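Local structure of Agap007691-pb (Anopheles gambiae, 5C98) at residues Asp15-Ala20 with Gln83-Gln88; Asp153-Gly158 with Arg284-Pro289; Leu237-Leu242 with Leu276-Phe281. The protein is of unknown function but has the serpin fold and may, like many members of that family, inhibit serine proteases. All coordinates share one frame; numbering follows the deposited sequence.

Interaction 1: residues Asp15-Ala20 with Gln83-Gln88; sequences DAIVAA and QRLAQQ
I17 is the one residue of 15-20 that reaches the other helix, and its two branches do separate jobs. CD1, at the end of the longer branch, comes up to the edge of the R84 guanidinium, near its plane, with CD1 3.7 Å from NH2 of R84. The short branch meets L85 tip to tip, I17 CG2 lying 3.9 Å from L85 CD1. The first torsion of I17 makes this split possible: CG1 stands anti to the carbonyl carbon (chi1 -71°), which puts CG2 anti to the backbone N, and both branches face helix 75-89.

R84 gets there by a bend. Its chain runs extended from the backbone as far as CD and then turns at chi3 (60°), bringing the guanidinium round to the start of helix 15-32. There NH1 forms a salt bridge with D14, the residue just ahead of that helix, so the flat group beside I17 has a charged partner to fix it. L85 is buried behind, against Y44, R47 and L48 of helix 43-51. The two backbones stay well apart, with I17 CA 9.6 Å from L85 CA.

No hydrogen bond crosses between 15-20 and 83-88. This small touch of 106 Å² therefore rests on shape and dispersion, while the salt bridge to D14 satisfies the arginine's charge just outside it.

Interaction 2: residues Asp153-Gly158 with Arg284-Pro289; sequences DFIGEG and REKTDP
The backbones of F154 and K286 pass with their CA atoms 7.4 Å apart, 153-158 in a turning loop and 284-287 in an extended strand. In serpin terms this is the connection that follows helix 133-146, the helix lying across the large sheet A, as it passes beside the sheet, within reach of a side chain from strand 270-287.

On the strand side K286 alone makes the contact, meeting F154, I155 and G156. Its CG is anti to the backbone N (chi1 179°) and the next torsion is extended too, which brings K286 CD to 3.6 Å from F154 O; I155 CG2 lies more loosely, 4.3 Å from the same CD. The bend at chi3 (69°) then carries CE and NZ on toward G156 and D159. K286 NZ ends 3.9 Å from G156 N, too far for a bond and with two donors facing each other. What reconciles them is D159, whose OD2 takes a salt bridge from K286 NZ and a hydrogen bond from G156 N; the negative charge probably favours the lysine's protonated state.

The loop has further holds: the same F154 O accepts a hydrogen bond from H324 ND1 of strand 320-328, N141 OD1 takes the N-H of I155, and the F154 ring stacks with Y144. One water bridges the lysine to the loop's start: it accepts from K286 NZ at 3.0 Å and donates to D153 O at 3.0 Å, with an angle of about 149° at the water oxygen.

Interaction 3: residues Leu237-Leu242 with Leu276-Phe281; sequences LSMLVL and LKLPKF
K280 NZ is gripped by two groups, a salt bridge from E331 OE1 and a hydrogen bond with S330 OG, while the next residue, F281, sends its ring inward to meet M239. The meeting is edge-on: M239 SD lies near the plane of the F281 ring, 4.5 Å from its CZ. On the same ring, P279 O sits in plane at another part of the edge, O being 3.3 Å from CD1 of F281.

M239 spans the distance by staying stretched. CG is anti to the backbone N (chi1 178°) and the next bond is extended too; only the last torsion turns (65°), swinging the methyl toward L278, where M239 CE comes 4.5 Å from L278 CD2.

Here two layers of the serpin body face each other, strand 237-244 of sheet B and the part of strand 270-287 that belongs to sheet C. The strands share no hydrogen bond; M239 pairs instead through its backbone with M229. F356 and I358 also pack on the methionine side chain, and L278 leans on M229. The F281 ring also meets two other aromatics, edge-to-face with F354 and at about 40° to F372.

The three contacts are spread through one serpin domain, their centres 24 to 26 Å apart. Interaction 1 comes first along the chain and closes before the others open; it joins two helices, and it lies on the opposite side of the chain's centre from interaction 2. Interaction 3 is nested inside the loop that interaction 2 closes. These two share the long strand 270-287: residues 276-281 face sheet B, and a few residues on, 284-287 run in sheet A, next to the connection that follows helix 133-146, before D288 caps the next helix. One broken strand thus takes part in both contacts, passing from sheet C to sheet A, whereas interaction 1 stays among the helices, about 8 Å from interaction 3 at the nearest atoms.

Interaction 1: residues Asp15-Ala20 with Gln83-Gln88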
loop_
_atom_site.group_PDB
_atom_site.type_symbol
_atom_site.label_atom_id
_atom_site.label_comp_id
_atom_site.label_asym_id
_atom_site.label_seq_id
_atom_site.Cartn_x
_atom_site.Cartn_y
_atom_site.Cartn_z
ATOM N N ASP A 15 -2.866 20.119 -3.646
ATOM C CA ASP A 15 -4.262 19.728 -3.457
ATOM C C ASP A 15 -4.723 18.805 -4.571
ATOM O O ASP A 15 -5.390 17.789 -4.316
ATOM C CB ASP A 15 -5.149 20.974 -3.444
ATOM C CG ASP A 15 -5.129 21.693 -2.120
ATOM O OD1 ASP A 15 -4.272 21.357 -1.277
ATOM O OD2 ASP A 15 -5.966 22.601 -1.929
ATOM N N ALA A 16 -4.339 19.124 -5.806
ATOM C CA ALA A 16 -4.709 18.319 -6.962
ATOM C C ALA A 16 -4.049 16.948 -6.925
ATOM O O ALA A 16 -4.669 15.960 -7.320
ATOM C CB ALA A 16 -4.314 19.047 -8.245
ATOM N N ILE A 17 -2.784 16.871 -6.502
ATOM C CA ILE A 17 -2.098 15.581 -6.405
ATOM C C ILE A 17 -2.818 14.675 -5.412
ATOM O O ILE A 17 -3.040 13.490 -5.679
ATOM C CB ILE A 17 -0.623 15.786 -6.002
ATOM C CG1 ILE A 17 0.162 16.408 -7.158
ATOM C CG2 ILE A 17 0.018 14.470 -5.601
ATOM C CD1 ILE A 17 1.485 17.061 -6.739
ATOM N N VAL A 18 -3.175 15.213 -4.238
ATOM C CA VAL A 18 -3.864 14.406 -3.225
ATOM C C VAL A 18 -5.227 13.961 -3.721
ATOM O O VAL A 18 -5.631 12.805 -3.525
ATOM C CB VAL A 18 -3.970 15.163 -1.890
ATOM C CG1 VAL A 18 -4.886 14.408 -0.906
ATOM C CG2 VAL A 18 -2.615 15.363 -1.297
ATOM N N ALA A 19 -5.983 14.877 -4.312
ATOM C CA ALA A 19 -7.295 14.494 -4.813
ATOM C C ALA A 19 -7.180 13.378 -5.842
ATOM O O ALA A 19 -7.966 12.421 -5.831
ATOM C CB ALA A 19 -7.999 15.706 -5.407
ATOM N N ALA A 20 -6.197 13.475 -6.730
ATOM C CA ALA A 20 -6.055 12.490 -7.786
ATOM C C ALA A 20 -5.569 11.173 -7.210
ATOM O O ALA A 20 -6.055 10.100 -7.592
ATOM C CB ALA A 20 -5.106 12.987 -8.867
ATOM N N GLN A 83 10.412 13.190 -7.051
ATOM C CA GLN A 83 11.437 13.271 -6.013
ATOM C C GLN A 83 10.861 13.874 -4.743
ATOM O O GLN A 83 11.125 13.402 -3.638
ATOM C CB GLN A 83 12.615 14.117 -6.504
ATOM C CG GLN A 83 13.482 13.444 -7.535
ATOM C CD GLN A 83 14.572 14.355 -8.045
ATOM O OE1 GLN A 83 14.306 15.361 -8.702
ATOM N NE2 GLN A 83 15.803 14.040 -7.691
ATOM N N ARG A 84 10.125 14.969 -4.889
ATOM C CA ARG A 84 9.550 15.654 -3.740
ATOM C C ARG A 84 8.543 14.759 -3.030
ATOM O O ARG A 84 8.541 14.654 -1.795
ATOM C CB ARG A 84 8.898 16.950 -4.238
ATOM C CG ARG A 84 8.314 17.837 -3.165
ATOM C CD ARG A 84 7.835 19.169 -3.768
ATOM N NE ARG A 84 6.814 18.984 -4.796
ATOM C CZ ARG A 84 5.527 18.766 -4.545
ATOM N NH1 ARG A 84 5.095 18.697 -3.294
ATOM N NH2 ARG A 84 4.665 18.616 -5.544
ATOM N N LEU A 85 7.670 14.113 -3.794
ATOM C CA LEU A 85 6.630 13.294 -3.181
ATOM C C LEU A 85 7.211 12.060 -2.516
ATOM O O LEU A 85 6.751 11.664 -1.435
ATOM C CB LEU A 85 5.602 12.895 -4.226
ATOM C CG LEU A 85 4.800 14.063 -4.816
ATOM C CD1 LEU A 85 3.818 13.503 -5.825
ATOM C CD2 LEU A 85 4.056 14.868 -3.774
ATOM N N ALA A 86 8.209 11.433 -3.140
ATOM C CA ALA A 86 8.801 10.239 -2.556
ATOM C C ALA A 86 9.547 10.560 -1.272
ATOM O O ALA A 86 9.531 9.770 -0.325
ATOM C CB ALA A 86 9.730 9.569 -3.553
ATOM N N GLN A 87 10.207 11.717 -1.223
ATOM C CA GLN A 87 10.941 12.087 -0.021
ATOM C C GLN A 87 9.993 12.394 1.127
ATOM O O GLN A 87 10.300 12.096 2.283
ATOM C CB GLN A 87 11.838 13.294 -0.319
ATOM C CG GLN A 87 12.688 13.748 0.861
ATOM C CD GLN A 87 13.639 14.878 0.509
ATOM O OE1 GLN A 87 14.365 14.809 -0.482
ATOM N NE2 GLN A 87 13.638 15.926 1.326
ATOM N N GLN A 88 8.836 12.976 0.824
ATOM C CA GLN A 88 7.841 13.259 1.852
ATOM C C GLN A 88 7.216 11.973 2.394
ATOM O O GLN A 88 6.935 11.876 3.593
ATOM C CB GLN A 88 6.782 14.187 1.250
ATOM C CG GLN A 88 5.514 14.376 2.046
ATOM C CD GLN A 88 4.580 15.390 1.395
ATOM O OE1 GLN A 88 4.362 16.474 1.934
ATOM N NE2 GLN A 88 4.031 15.046 0.224
#

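Interaction 2: residues Asp153-Gly158 with Arg284-Pro289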
loop_
_atom_site.group_PDB
_atom_site.type_symbol
_atom_site.label_atom_id
_atom_site.label_comp_id
_atom_site.label_asym_id
_atom_site.label_seq_id
_atom_site.Cartn_x
_atom_site.Cartn_y
_atom_site.Cartn_z
ATOM N N ASP A 153 10.444 -11.902 4.080
ATOM C CA ASP A 153 10.299 -12.774 2.910
ATOM C C ASP A 153 9.474 -12.014 1.876
ATOM O O ASP A 153 8.308 -12.307 1.612
ATOM C CB ASP A 153 9.647 -14.099 3.283
ATOM C CG ASP A 153 10.651 -15.120 3.762
ATOM O OD1 ASP A 153 11.286 -15.769 2.904
ATOM O OD2 ASP A 153 10.806 -15.266 4.993
ATOM N N PHE A 154 10.105 -11.010 1.288
ATOM C CA PHE A 154 9.388 -10.107 0.405
ATOM C C PHE A 154 8.777 -10.846 -0.792
ATOM O O PHE A 154 7.643 -10.557 -1.192
ATOM C CB PHE A 154 10.353 -8.988 -0.025
ATOM C CG PHE A 154 9.677 -7.863 -0.724
ATOM C CD1 PHE A 154 9.328 -7.990 -2.041
ATOM C CD2 PHE A 154 9.369 -6.683 -0.069
ATOM C CE1 PHE A 154 8.670 -6.989 -2.701
ATOM C CE2 PHE A 154 8.725 -5.660 -0.757
ATOM C CZ PHE A 154 8.379 -5.823 -2.055
ATOM N N ILE A 155 9.528 -11.768 -1.410
ATOM C CA ILE A 155 9.082 -12.487 -2.603
ATOM C C ILE A 155 9.586 -13.916 -2.505
ATOM O O ILE A 155 10.485 -14.233 -1.725
ATOM C CB ILE A 155 9.541 -11.906 -3.975
ATOM C CG1 ILE A 155 11.026 -11.541 -3.945
ATOM C CG2 ILE A 155 8.660 -10.729 -4.428
ATOM C CD1 ILE A 155 11.648 -11.520 -5.332
ATOM N N GLY A 156 8.968 -14.778 -3.313
ATOM C CA GLY A 156 9.471 -16.110 -3.559
ATOM C C GLY A 156 10.150 -16.172 -4.920
ATOM O O GLY A 156 10.034 -15.279 -5.755
ATOM N N GLU A 157 10.886 -17.260 -5.129
ATOM C CA GLU A 157 11.571 -17.431 -6.404
ATOM C C GLU A 157 10.597 -17.418 -7.574
ATOM O O GLU A 157 10.940 -16.939 -8.665
ATOM C CB GLU A 157 12.378 -18.724 -6.385
ATOM C CG GLU A 157 13.731 -18.574 -5.714
ATOM C CD GLU A 157 13.714 -18.857 -4.219
ATOM O OE1 GLU A 157 12.618 -18.883 -3.606
ATOM O OE2 GLU A 157 14.811 -19.066 -3.654
ATOM N N GLY A 158 9.378 -17.923 -7.366
ATOM C CA GLY A 158 8.394 -17.922 -8.432
ATOM C C GLY A 158 8.027 -16.536 -8.927
ATOM O O GLY A 158 7.614 -16.375 -10.078
ATOM N N ARG A 284 0.173 -8.448 6.421
ATOM C CA ARG A 284 1.415 -8.433 5.662
ATOM C C ARG A 284 1.118 -9.180 4.378
ATOM O O ARG A 284 0.984 -10.405 4.399
ATOM C CB ARG A 284 2.538 -9.105 6.433
ATOM C CG ARG A 284 3.882 -8.972 5.710
ATOM C CD ARG A 284 4.933 -9.841 6.285
ATOM N NE ARG A 284 5.467 -9.311 7.529
ATOM C CZ ARG A 284 5.264 -9.836 8.734
ATOM N NH1 ARG A 284 4.494 -10.907 8.894
ATOM N NH2 ARG A 284 5.839 -9.276 9.795
ATOM N N GLU A 285 0.997 -8.452 3.272
ATOM C CA GLU A 285 0.401 -9.012 2.067
ATOM C C GLU A 285 1.188 -8.616 0.832
ATOM O O GLU A 285 1.477 -7.431 0.619
ATOM C CB GLU A 285 -1.060 -8.570 1.908
ATOM C CG GLU A 285 -2.043 -9.169 2.942
ATOM C CD GLU A 285 -2.248 -10.665 2.835
ATOM O OE1 GLU A 285 -2.041 -11.253 1.748
ATOM O OE2 GLU A 285 -2.622 -11.276 3.879
ATOM N N LYS A 286 1.523 -9.619 0.030
ATOM C CA LYS A 286 2.162 -9.457 -1.263
ATOM C C LYS A 286 1.074 -9.368 -2.325
ATOM O O LYS A 286 0.153 -10.199 -2.345
ATOM C CB LYS A 286 3.051 -10.667 -1.535
ATOM C CG LYS A 286 3.779 -10.647 -2.870
ATOM C CD LYS A 286 4.789 -11.784 -2.992
ATOM C CE LYS A 286 4.126 -13.132 -3.101
ATOM N NZ LYS A 286 5.116 -14.211 -2.855
ATOM N N THR A 287 1.171 -8.365 -3.195
ATOM C CA THR A 287 0.213 -8.146 -4.262
ATOM C C THR A 287 0.959 -7.898 -5.559
ATOM O O THR A 287 2.182 -7.738 -5.579
ATOM C CB THR A 287 -0.710 -6.969 -3.945
ATOM O OG1 THR A 287 0.068 -5.779 -3.755
ATOM C CG2 THR A 287 -1.515 -7.254 -2.688
ATOM N N ASP A 288 0.205 -7.776 -6.651
ATOM C CA ASP A 288 0.755 -7.739 -8.002
ATOM C C ASP A 288 0.192 -6.522 -8.716
ATOM O O ASP A 288 -0.814 -6.618 -9.424
ATOM C CB ASP A 288 0.397 -9.028 -8.743
ATOM C CG ASP A 288 1.133 -9.182 -10.054
ATOM O OD1 ASP A 288 1.760 -8.214 -10.505
ATOM O OD2 ASP A 288 1.086 -10.290 -10.655
ATOM N N PRO A 289 0.822 -5.360 -8.563
ATOM C CA PRO A 289 0.413 -4.187 -9.349
ATOM C C PRO A 289 0.309 -4.430 -10.835
ATOM O O PRO A 289 -0.481 -3.753 -11.512
ATOM C CB PRO A 289 1.503 -3.157 -9.013
ATOM C CG PRO A 289 1.978 -3.540 -7.671
ATOM C CD PRO A 289 1.781 -5.013 -7.503
HETATM O O HOH W 1 6.806 -14.030 -0.366
#

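Interaction 3: residues Leu237-Leu242 with Leu276-Phe281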
loop_
_atom_site.group_PDB
_atom_site.type_symbol
_atom_site.label_atom_id
_atom_site.label_comp_id
_atom_site.label_asym_id
_atom_site.label_seq_id
_atom_site.Cartn_x
_atom_site.Cartn_y
_atom_site.Cartn_z
ATOM N N LEU A 237 0.448 10.488 10.982
ATOM C CA LEU A 237 -0.417 9.519 10.318
ATOM C C LEU A 237 -1.584 9.110 11.202
ATOM O O LEU A 237 -1.520 9.199 12.428
ATOM C CB LEU A 237 0.349 8.246 9.972
ATOM C CG LEU A 237 1.609 8.451 9.146
ATOM C CD1 LEU A 237 2.246 7.092 8.867
ATOM C CD2 LEU A 237 1.366 9.172 7.833
ATOM N N SER A 238 -2.644 8.624 10.567
ATOM C CA SER A 238 -3.802 8.137 11.308
ATOM C C SER A 238 -4.479 7.060 10.496
ATOM O O SER A 238 -4.369 7.057 9.280
ATOM C CB SER A 238 -4.758 9.297 11.590
ATOM O OG SER A 238 -5.748 8.905 12.533
ATOM N N MET A 239 -5.173 6.151 11.175
ATOM C CA MET A 239 -5.817 5.012 10.538
ATOM C C MET A 239 -7.324 5.182 10.647
ATOM O O MET A 239 -7.884 5.070 11.738
ATOM C CB MET A 239 -5.399 3.711 11.214
ATOM C CG MET A 239 -6.062 2.487 10.623
ATOM S SD MET A 239 -5.534 0.909 11.303
ATOM C CE MET A 239 -6.118 1.038 12.989
ATOM N N LEU A 240 -7.970 5.407 9.517
ATOM C CA LEU A 240 -9.419 5.446 9.477
ATOM C C LEU A 240 -9.930 4.020 9.359
ATOM O O LEU A 240 -9.495 3.262 8.491
ATOM C CB LEU A 240 -9.856 6.291 8.284
ATOM C CG LEU A 240 -11.289 6.811 8.231
ATOM C CD1 LEU A 240 -11.553 7.827 9.306
ATOM C CD2 LEU A 240 -11.573 7.389 6.856
ATOM N N VAL A 241 -10.845 3.651 10.251
ATOM C CA VAL A 241 -11.413 2.312 10.269
ATOM C C VAL A 241 -12.884 2.440 9.939
ATOM O O VAL A 241 -13.609 3.198 10.599
ATOM C CB VAL A 241 -11.229 1.601 11.611
ATOM C CG1 VAL A 241 -11.770 0.184 11.538
ATOM C CG2 VAL A 241 -9.762 1.580 12.011
ATOM N N LEU A 242 -13.317 1.717 8.924
ATOM C CA LEU A 242 -14.709 1.715 8.469
ATOM C C LEU A 242 -15.303 0.357 8.809
ATOM O O LEU A 242 -14.887 -0.673 8.252
ATOM C CB LEU A 242 -14.799 1.973 6.970
ATOM C CG LEU A 242 -14.028 3.164 6.418
ATOM C CD1 LEU A 242 -14.343 3.349 4.930
ATOM C CD2 LEU A 242 -14.318 4.418 7.189
ATOM N N LEU A 276 -13.932 1.293 22.578
ATOM C CA LEU A 276 -13.301 0.795 21.369
ATOM C C LEU A 276 -12.814 -0.629 21.589
ATOM O O LEU A 276 -12.110 -0.904 22.563
ATOM C CB LEU A 276 -12.127 1.716 21.020
ATOM C CG LEU A 276 -11.281 1.442 19.781
ATOM C CD1 LEU A 276 -12.107 1.534 18.539
ATOM C CD2 LEU A 276 -10.144 2.431 19.729
ATOM N N LYS A 277 -13.165 -1.519 20.664
ATOM C CA LYS A 277 -12.648 -2.870 20.618
ATOM C C LYS A 277 -12.156 -3.144 19.214
ATOM O O LYS A 277 -12.825 -2.800 18.246
ATOM C CB LYS A 277 -13.679 -3.903 21.021
ATOM C CG LYS A 277 -14.052 -3.801 22.480
ATOM C CD LYS A 277 -14.970 -4.925 22.842
ATOM C CE LYS A 277 -15.083 -5.122 24.334
ATOM N NZ LYS A 277 -15.765 -6.413 24.631
ATOM N N LEU A 278 -10.966 -3.751 19.120
ATOM C CA LEU A 278 -10.304 -3.974 17.832
ATOM C C LEU A 278 -9.448 -5.218 18.012
ATOM O O LEU A 278 -8.763 -5.327 19.030
ATOM C CB LEU A 278 -9.391 -2.774 17.526
ATOM C CG LEU A 278 -8.669 -2.640 16.191
ATOM C CD1 LEU A 278 -9.639 -2.240 15.092
ATOM C CD2 LEU A 278 -7.557 -1.598 16.275
ATOM N N PRO A 279 -9.431 -6.164 17.075
ATOM C CA PRO A 279 -8.447 -7.248 17.191
ATOM C C PRO A 279 -7.023 -6.710 17.189
ATOM O O PRO A 279 -6.715 -5.709 16.537
ATOM C CB PRO A 279 -8.717 -8.120 15.958
ATOM C CG PRO A 279 -9.410 -7.233 15.011
ATOM C CD PRO A 279 -10.193 -6.253 15.818
ATOM N N LYS A 280 -6.150 -7.376 17.952
ATOM C CA LYS A 280 -4.713 -7.121 17.862
ATOM C C LYS A 280 -4.258 -7.804 16.582
ATOM O O LYS A 280 -4.031 -9.011 16.565
ATOM C CB LYS A 280 -4.000 -7.684 19.087
ATOM C CG LYS A 280 -2.556 -7.286 19.182
ATOM C CD LYS A 280 -1.875 -7.959 20.365
ATOM C CE LYS A 280 -0.366 -7.824 20.265
ATOM N NZ LYS A 280 0.143 -6.610 20.954
ATOM N N PHE A 281 -4.140 -7.051 15.488
ATOM C CA PHE A 281 -4.006 -7.657 14.178
ATOM C C PHE A 281 -2.807 -7.087 13.447
ATOM O O PHE A 281 -2.264 -6.030 13.790
ATOM C CB PHE A 281 -5.281 -7.482 13.286
ATOM C CG PHE A 281 -5.435 -6.115 12.666
ATOM C CD1 PHE A 281 -5.973 -5.044 13.367
ATOM C CD2 PHE A 281 -5.045 -5.888 11.351
ATOM C CE1 PHE A 281 -6.109 -3.798 12.808
ATOM C CE2 PHE A 281 -5.191 -4.616 10.767
ATOM C CZ PHE A 281 -5.704 -3.573 11.493
#